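Local coordinates for formiminoglutamase (Trypanosoma cruzi, PDB 4MYK), which hydrolyses N-formimino-L-glutamate to L-glutamate and formamide at a binuclear manganese centre in an arginase-like fold, at residues E27-V33 / V108-G112; C43-G47 / H148-R152; A216-E221 / D263-L267. The protein carries 1 engineered substitution. All coordinates share one frame; numbering follows the deposited sequence.

Contact 1: residues E27-V33 / V108-G112; sequences EEDADIV and VLARG
R111, the first residue past the C-terminal end of helix 94-110, reaches across to E27 and E28, while V33 on strand 32-37 of the arginase-type parallel sheet meets V108 from the last turn of that helix. The arginine and E27 chains cross at about a right angle. R111 NH2 bonds E27 OE2 at 3.2 Å, 161° at the hydrogen, as part of a salt bridge. OE2 lies near the guanidinium plane, while the N-H reaches it from the anti side of the carboxylate and tilted out of the carboxylate plane; the two planar groups are turned 67° apart. The other carboxylate oxygen, OE1, pairs with K104, so E27 joins two basic residues. With chi1 at 87°, R111 CG sits between its backbone N and carbonyl carbon; from there the chain runs extended to NE. E28 OE2 stands 4.2 Å above one guanidinium face, toward its rim; OE1, 4.1 Å from R111 NE and well out of the plane, adds only attraction of charges. V33 divides its methyls: CG2 is at the guanidinium edge, and CG1 packs on V108 CG2 at 4.2 Å. A water joins E27 OE2 to R111 NH1, whereas R111 NE, 3.6 Å from E28 CA, is buried with no polar partner in the model.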
# COMPACT_ATOMS: atom_id res chain seq x y z
N GLU A 27 -19.93 34.05 5.22
CA GLU A 27 -20.35 32.65 5.13
C GLU A 27 -21.56 32.46 4.22
O GLU A 27 -21.65 31.46 3.51
CB GLU A 27 -20.66 32.12 6.52
CG GLU A 27 -20.93 30.63 6.55
CD GLU A 27 -21.41 30.15 7.91
OE1 GLU A 27 -21.00 30.74 8.93
OE2 GLU A 27 -22.20 29.17 7.95
N GLU A 28 -22.48 33.43 4.27
CA GLU A 28 -23.75 33.33 3.55
C GLU A 28 -23.53 33.27 2.04
O GLU A 28 -24.42 32.88 1.28
CB GLU A 28 -24.64 34.54 3.88
CG GLU A 28 -24.54 35.01 5.32
CD GLU A 28 -25.29 34.11 6.29
OE1 GLU A 28 -26.48 33.83 6.04
OE2 GLU A 28 -24.68 33.70 7.31
N ASP A 29 -22.32 33.65 1.63
CA ASP A 29 -21.98 33.76 0.22
C ASP A 29 -21.18 32.56 -0.30
O ASP A 29 -21.01 32.38 -1.50
CB ASP A 29 -21.24 35.08 -0.02
CG ASP A 29 -22.14 36.30 0.20
OD1 ASP A 29 -23.26 36.33 -0.35
OD2 ASP A 29 -21.73 37.22 0.93
N ALA A 30 -20.72 31.73 0.62
CA ALA A 30 -20.00 30.51 0.27
C ALA A 30 -20.94 29.39 -0.18
O ALA A 30 -21.98 29.15 0.44
CB ALA A 30 -19.15 30.04 1.44
N ASP A 31 -20.56 28.72 -1.27
CA ASP A 31 -21.29 27.54 -1.75
C ASP A 31 -21.09 26.39 -0.78
O ASP A 31 -22.01 25.60 -0.52
CB ASP A 31 -20.78 27.15 -3.14
CG ASP A 31 -20.92 28.26 -4.15
OD1 ASP A 31 -22.07 28.59 -4.51
OD2 ASP A 31 -19.89 28.80 -4.61
N ILE A 32 -19.88 26.30 -0.24
CA ILE A 32 -19.53 25.20 0.65
C ILE A 32 -19.00 25.77 1.94
O ILE A 32 -18.16 26.69 1.93
CB ILE A 32 -18.45 24.28 0.01
CG1 ILE A 32 -19.00 23.61 -1.26
CG2 ILE A 32 -17.94 23.24 1.02
CD1 ILE A 32 -17.93 23.11 -2.21
N VAL A 33 -19.48 25.24 3.05
CA VAL A 33 -19.01 25.67 4.37
C VAL A 33 -18.37 24.54 5.19
O VAL A 33 -18.98 23.50 5.42
CB VAL A 33 -20.12 26.43 5.14
CG1 VAL A 33 -19.70 26.73 6.57
CG2 VAL A 33 -20.46 27.73 4.40
N VAL A 108 -26.74 26.15 7.85
CA VAL A 108 -26.12 26.11 6.52
C VAL A 108 -27.03 25.39 5.53
O VAL A 108 -27.19 25.83 4.39
CB VAL A 108 -24.72 25.43 6.53
CG1 VAL A 108 -24.19 25.31 5.12
CG2 VAL A 108 -23.75 26.22 7.37
N LEU A 109 -27.62 24.29 5.98
CA LEU A 109 -28.56 23.51 5.18
C LEU A 109 -29.80 24.34 4.83
O LEU A 109 -30.18 24.44 3.66
CB LEU A 109 -29.00 22.25 5.93
CG LEU A 109 -28.08 21.02 6.00
CD1 LEU A 109 -28.79 19.91 6.76
CD2 LEU A 109 -27.70 20.57 4.60
N ALA A 110 -30.40 24.92 5.85
CA ALA A 110 -31.61 25.73 5.71
C ALA A 110 -31.50 26.82 4.65
O ALA A 110 -32.51 27.19 4.04
CB ALA A 110 -32.00 26.34 7.06
N ARG A 111 -30.30 27.34 4.41
CA ARG A 111 -30.18 28.45 3.46
C ARG A 111 -29.67 28.00 2.11
O ARG A 111 -29.34 28.82 1.26
CB ARG A 111 -29.29 29.58 4.01
CG ARG A 111 -27.82 29.39 3.74
CD ARG A 111 -27.01 30.58 4.19
NE ARG A 111 -25.59 30.25 4.17
CZ ARG A 111 -24.91 29.83 5.23
NH1 ARG A 111 -25.53 29.73 6.39
NH2 ARG A 111 -23.63 29.53 5.12
N GLY A 112 -29.59 26.69 1.92
CA GLY A 112 -29.17 26.16 0.64
C GLY A 112 -27.68 25.94 0.44
O GLY A 112 -27.28 25.44 -0.60
O HOH W 1 -24.88 29.58 9.50
O HOH W 2 -24.34 25.46 -2.23

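Contact 2: residues C43-G47 / H148-R152; sequences CVRNG and HLDVR. With MN (manganese (II) ion), chain C.
C43 SG approaches the H148 imidazole obliquely, 4.1 Å from the ring centroid, as two active-site loops of this arginase-family enzyme come together. The same sulfur is in the disulfide to C250. H148 turns its ring so that ND1 binds a manganese ion at 2.3 Å; D146, D236 and D238 also hold that ion, and a water completes the local set.

Farther out, D150 is the hub. Its CG lies trans to the backbone N (chi1 -175°), carrying the carboxylate across toward N46 and the arginines. OD1 accepts from R152 NE at 2.8 Å, 156° at the hydrogen, on the syn side and near the guanidinium plane. R152 can return to its near neighbour because its chain bends at chi3 (80°), folding the guanidinium back. OD2 faces the other loop: N46 ND2 is 2.7 Å from it, and R45 stands with a guanidinium face beneath it, 3.8 Å from the plane, making a long salt bridge in which no N-H points at the oxygen. The N46 amide also leans on R152, with OD1 3.5 Å above that guanidinium. R45 is bent at chi2 and chi3, and its NH2 slides along R152 CD at 3.3 Å.

D150 is a manganese ligand in another structure of this protein, yet here its carboxylate is bonded to R152, lies near R45 in a long ion pair and does not bind metal. In this oxidised form, with C43 tied to C250, that is consistent with a rearranged loop that has withdrawn one ligand from the binuclear site.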
# COMPACT_ATOMS: atom_id res chain seq x y z
N CYS A 43 -14.59 5.65 17.29
CA CYS A 43 -13.92 4.35 17.29
C CYS A 43 -12.85 4.19 18.38
O CYS A 43 -12.43 3.06 18.69
CB CYS A 43 -13.33 4.05 15.91
SG CYS A 43 -13.08 2.30 15.61
N VAL A 44 -12.41 5.30 18.97
CA VAL A 44 -11.55 5.24 20.16
C VAL A 44 -12.22 4.40 21.24
O VAL A 44 -11.56 3.81 22.10
CB VAL A 44 -11.20 6.65 20.71
CG1 VAL A 44 -12.45 7.37 21.20
CG2 VAL A 44 -10.18 6.54 21.84
N ARG A 45 -13.55 4.35 21.19
CA ARG A 45 -14.34 3.54 22.11
C ARG A 45 -14.14 2.05 21.83
O ARG A 45 -13.93 1.26 22.75
CB ARG A 45 -15.82 3.92 21.99
CG ARG A 45 -16.76 2.75 21.80
CD ARG A 45 -17.83 3.06 20.74
NE ARG A 45 -19.18 2.68 21.17
CZ ARG A 45 -20.29 3.03 20.53
NH1 ARG A 45 -20.24 3.75 19.42
NH2 ARG A 45 -21.47 2.64 21.01
N ASN A 46 -14.20 1.68 20.55
CA ASN A 46 -14.09 0.29 20.12
C ASN A 46 -12.66 -0.09 19.78
O ASN A 46 -12.38 -0.62 18.70
CB ASN A 46 -15.00 0.04 18.91
CG ASN A 46 -16.39 0.62 19.10
OD1 ASN A 46 -17.09 0.26 20.05
ND2 ASN A 46 -16.79 1.52 18.20
N GLY A 47 -11.74 0.18 20.71
CA GLY A 47 -10.36 -0.22 20.55
C GLY A 47 -9.41 0.86 20.06
O GLY A 47 -8.23 0.86 20.43
N HIS A 148 -16.55 -0.33 9.60
CA HIS A 148 -17.26 -0.76 10.78
C HIS A 148 -18.77 -0.60 10.59
O HIS A 148 -19.24 0.29 9.87
CB HIS A 148 -16.80 0.02 12.03
CG HIS A 148 -15.33 -0.09 12.30
ND1 HIS A 148 -14.45 0.94 12.07
CD2 HIS A 148 -14.59 -1.12 12.77
CE1 HIS A 148 -13.23 0.55 12.39
NE2 HIS A 148 -13.28 -0.70 12.82
N LEU A 149 -19.50 -1.50 11.22
CA LEU A 149 -20.95 -1.43 11.29
C LEU A 149 -21.28 -1.61 12.77
O LEU A 149 -21.50 -2.73 13.24
CB LEU A 149 -21.55 -2.52 10.40
CG LEU A 149 -22.88 -3.20 10.69
CD1 LEU A 149 -23.91 -2.25 11.30
CD2 LEU A 149 -23.39 -3.86 9.41
N ASP A 150 -21.26 -0.50 13.50
CA ASP A 150 -21.41 -0.49 14.95
C ASP A 150 -22.69 0.24 15.35
O ASP A 150 -22.78 1.47 15.24
CB ASP A 150 -20.19 0.16 15.60
CG ASP A 150 -20.22 0.10 17.11
OD1 ASP A 150 -21.28 -0.23 17.67
OD2 ASP A 150 -19.18 0.38 17.73
N VAL A 151 -23.68 -0.51 15.81
CA VAL A 151 -24.98 0.10 16.02
C VAL A 151 -25.66 -0.40 17.29
O VAL A 151 -26.86 -0.68 17.29
CB VAL A 151 -25.87 -0.10 14.77
CG1 VAL A 151 -27.07 0.81 14.82
CG2 VAL A 151 -25.08 0.18 13.50
N ARG A 152 -24.90 -0.48 18.38
CA ARG A 152 -25.39 -1.02 19.66
C ARG A 152 -26.38 -0.11 20.40
O ARG A 152 -26.11 0.37 21.50
CB ARG A 152 -24.20 -1.33 20.56
CG ARG A 152 -23.24 -0.16 20.66
CD ARG A 152 -21.91 -0.59 21.24
NE ARG A 152 -21.06 -1.23 20.25
CZ ARG A 152 -20.00 -1.99 20.55
NH1 ARG A 152 -19.69 -2.21 21.82
NH2 ARG A 152 -19.28 -2.53 19.58
MN MN C . -14.89 3.00 11.22
O HOH W 3 -16.01 3.31 13.32

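Contact 3: residues A216-E221 / D263-L267; sequences AVAALE and DMCFL
L267 drives its CD2 methyl into the flank of helix 216-227, where V217, L220 and E221 receive it. CD2 comes within 3.3 Å of V217 O and also meets V217 CG1 and E221 CG, so one branch of the leucine touches backbone, valine and the aliphatic part of a glutamate together. The L220 and L267 side chains slide past each other in opposite directions, each with CG trans to its backbone N (chi1 -178° and 176°), the rotamer that sends both chains across the interface.

One turn back along helix 258-270, M264 takes the neighbouring position. L220 CD2 rests 3.6 Å from M264 CB, and A216 CB lies 4.0 Å from M264 CG, with the sulfur close by. At the outer margin V217 CG2 packs on D263 CB at 3.5 Å; the aspartate's OD1 turns to Q259 instead.

Beneath this layer both helices sit on the sheet. F183 lies under L220 and M264 alike, F233 and I143 are under L220, and F235 and V145 under M264. The short segments run with their axes 9.2 Å apart at closest and cross at -36°, their N-to-C directions roughly aligned. Two neighbouring helices covering the same face of a parallel sheet, with strand 231-236 between them in sequence, belong to one of the two helical layers that flank the sheet in the three-layer alpha/beta fold shared by arginases and deacetylases.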
# COMPACT_ATOMS: atom_id res chain seq x y z
N ALA A 216 -15.76 0.80 -7.10
CA ALA A 216 -16.24 1.61 -5.98
C ALA A 216 -17.26 2.66 -6.42
O ALA A 216 -18.30 2.83 -5.79
CB ALA A 216 -15.07 2.28 -5.27
N VAL A 217 -16.96 3.34 -7.52
CA VAL A 217 -17.83 4.39 -8.02
C VAL A 217 -19.19 3.83 -8.46
O VAL A 217 -20.23 4.39 -8.11
CB VAL A 217 -17.13 5.20 -9.16
CG1 VAL A 217 -18.13 6.04 -9.93
CG2 VAL A 217 -16.03 6.07 -8.58
N ALA A 218 -19.17 2.72 -9.21
CA ALA A 218 -20.39 2.03 -9.63
C ALA A 218 -21.21 1.53 -8.44
O ALA A 218 -22.43 1.64 -8.43
CB ALA A 218 -20.06 0.88 -10.57
N ALA A 219 -20.52 0.96 -7.46
CA ALA A 219 -21.17 0.50 -6.25
C ALA A 219 -21.79 1.69 -5.52
O ALA A 219 -22.90 1.58 -5.01
CB ALA A 219 -20.16 -0.20 -5.36
N LEU A 220 -21.06 2.80 -5.46
CA LEU A 220 -21.56 4.02 -4.82
C LEU A 220 -22.71 4.68 -5.59
O LEU A 220 -23.57 5.32 -5.00
CB LEU A 220 -20.43 5.03 -4.62
CG LEU A 220 -20.83 6.33 -3.91
CD1 LEU A 220 -21.36 6.03 -2.54
CD2 LEU A 220 -19.65 7.24 -3.81
N GLU A 221 -22.73 4.55 -6.91
CA GLU A 221 -23.88 4.98 -7.70
C GLU A 221 -25.11 4.22 -7.24
O GLU A 221 -26.16 4.80 -6.97
CB GLU A 221 -23.63 4.75 -9.19
CG GLU A 221 -22.73 5.80 -9.79
CD GLU A 221 -22.28 5.46 -11.20
OE1 GLU A 221 -22.47 4.30 -11.63
OE2 GLU A 221 -21.73 6.36 -11.88
N ASP A 263 -12.13 9.03 -6.14
CA ASP A 263 -13.15 8.78 -7.16
C ASP A 263 -14.56 8.82 -6.59
O ASP A 263 -15.49 9.28 -7.25
CB ASP A 263 -12.90 7.44 -7.84
CG ASP A 263 -11.68 7.46 -8.76
OD1 ASP A 263 -10.97 8.48 -8.80
OD2 ASP A 263 -11.45 6.45 -9.45
N MET A 264 -14.73 8.31 -5.36
CA MET A 264 -16.04 8.30 -4.71
C MET A 264 -16.46 9.69 -4.26
O MET A 264 -17.63 10.05 -4.33
CB MET A 264 -16.04 7.38 -3.50
CG MET A 264 -15.92 5.90 -3.82
SD MET A 264 -15.59 4.97 -2.30
CE MET A 264 -17.06 5.33 -1.35
N CYS A 265 -15.49 10.47 -3.77
CA CYS A 265 -15.75 11.85 -3.38
C CYS A 265 -16.13 12.73 -4.58
O CYS A 265 -17.02 13.57 -4.47
CB CYS A 265 -14.57 12.43 -2.61
SG CYS A 265 -14.46 11.76 -0.95
N PHE A 266 -15.47 12.50 -5.71
CA PHE A 266 -15.83 13.20 -6.94
C PHE A 266 -17.28 12.89 -7.36
O PHE A 266 -18.03 13.79 -7.73
CB PHE A 266 -14.87 12.84 -8.07
CG PHE A 266 -15.02 13.71 -9.30
CD1 PHE A 266 -15.97 13.41 -10.26
CD2 PHE A 266 -14.22 14.82 -9.48
CE1 PHE A 266 -16.11 14.22 -11.39
CE2 PHE A 266 -14.35 15.62 -10.61
CZ PHE A 266 -15.30 15.33 -11.56
N LEU A 267 -17.66 11.61 -7.31
CA LEU A 267 -19.03 11.23 -7.66
C LEU A 267 -20.01 11.96 -6.75
O LEU A 267 -20.94 12.60 -7.24
CB LEU A 267 -19.22 9.70 -7.56
CG LEU A 267 -20.62 9.09 -7.79
CD1 LEU A 267 -21.11 9.35 -9.21
CD2 LEU A 267 -20.60 7.59 -7.50

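In the fold
All three contacts belong to one arginase-family domain built on an eight-stranded parallel sheet. Contacts 1 and 2 interleave along the chain: 27-33 opens contact 1 and 43-47 opens contact 2 before 108-112 and 148-152 close them; contact 3 follows both. Contact 1 and contact 2 lie on opposite sides of the chain's centre, their own centres about 32 Å apart. The former joins the start of strand 32-37 to the end of helix 94-110, and the latter joins loops following strands 32-37 and 141-145, beside the metals. Contact 3 has its centre about 24 Å from each, among helices resting on strands 141-145 and 231-236, at whose C-terminal ends the metal ligands D146 and D236 lie.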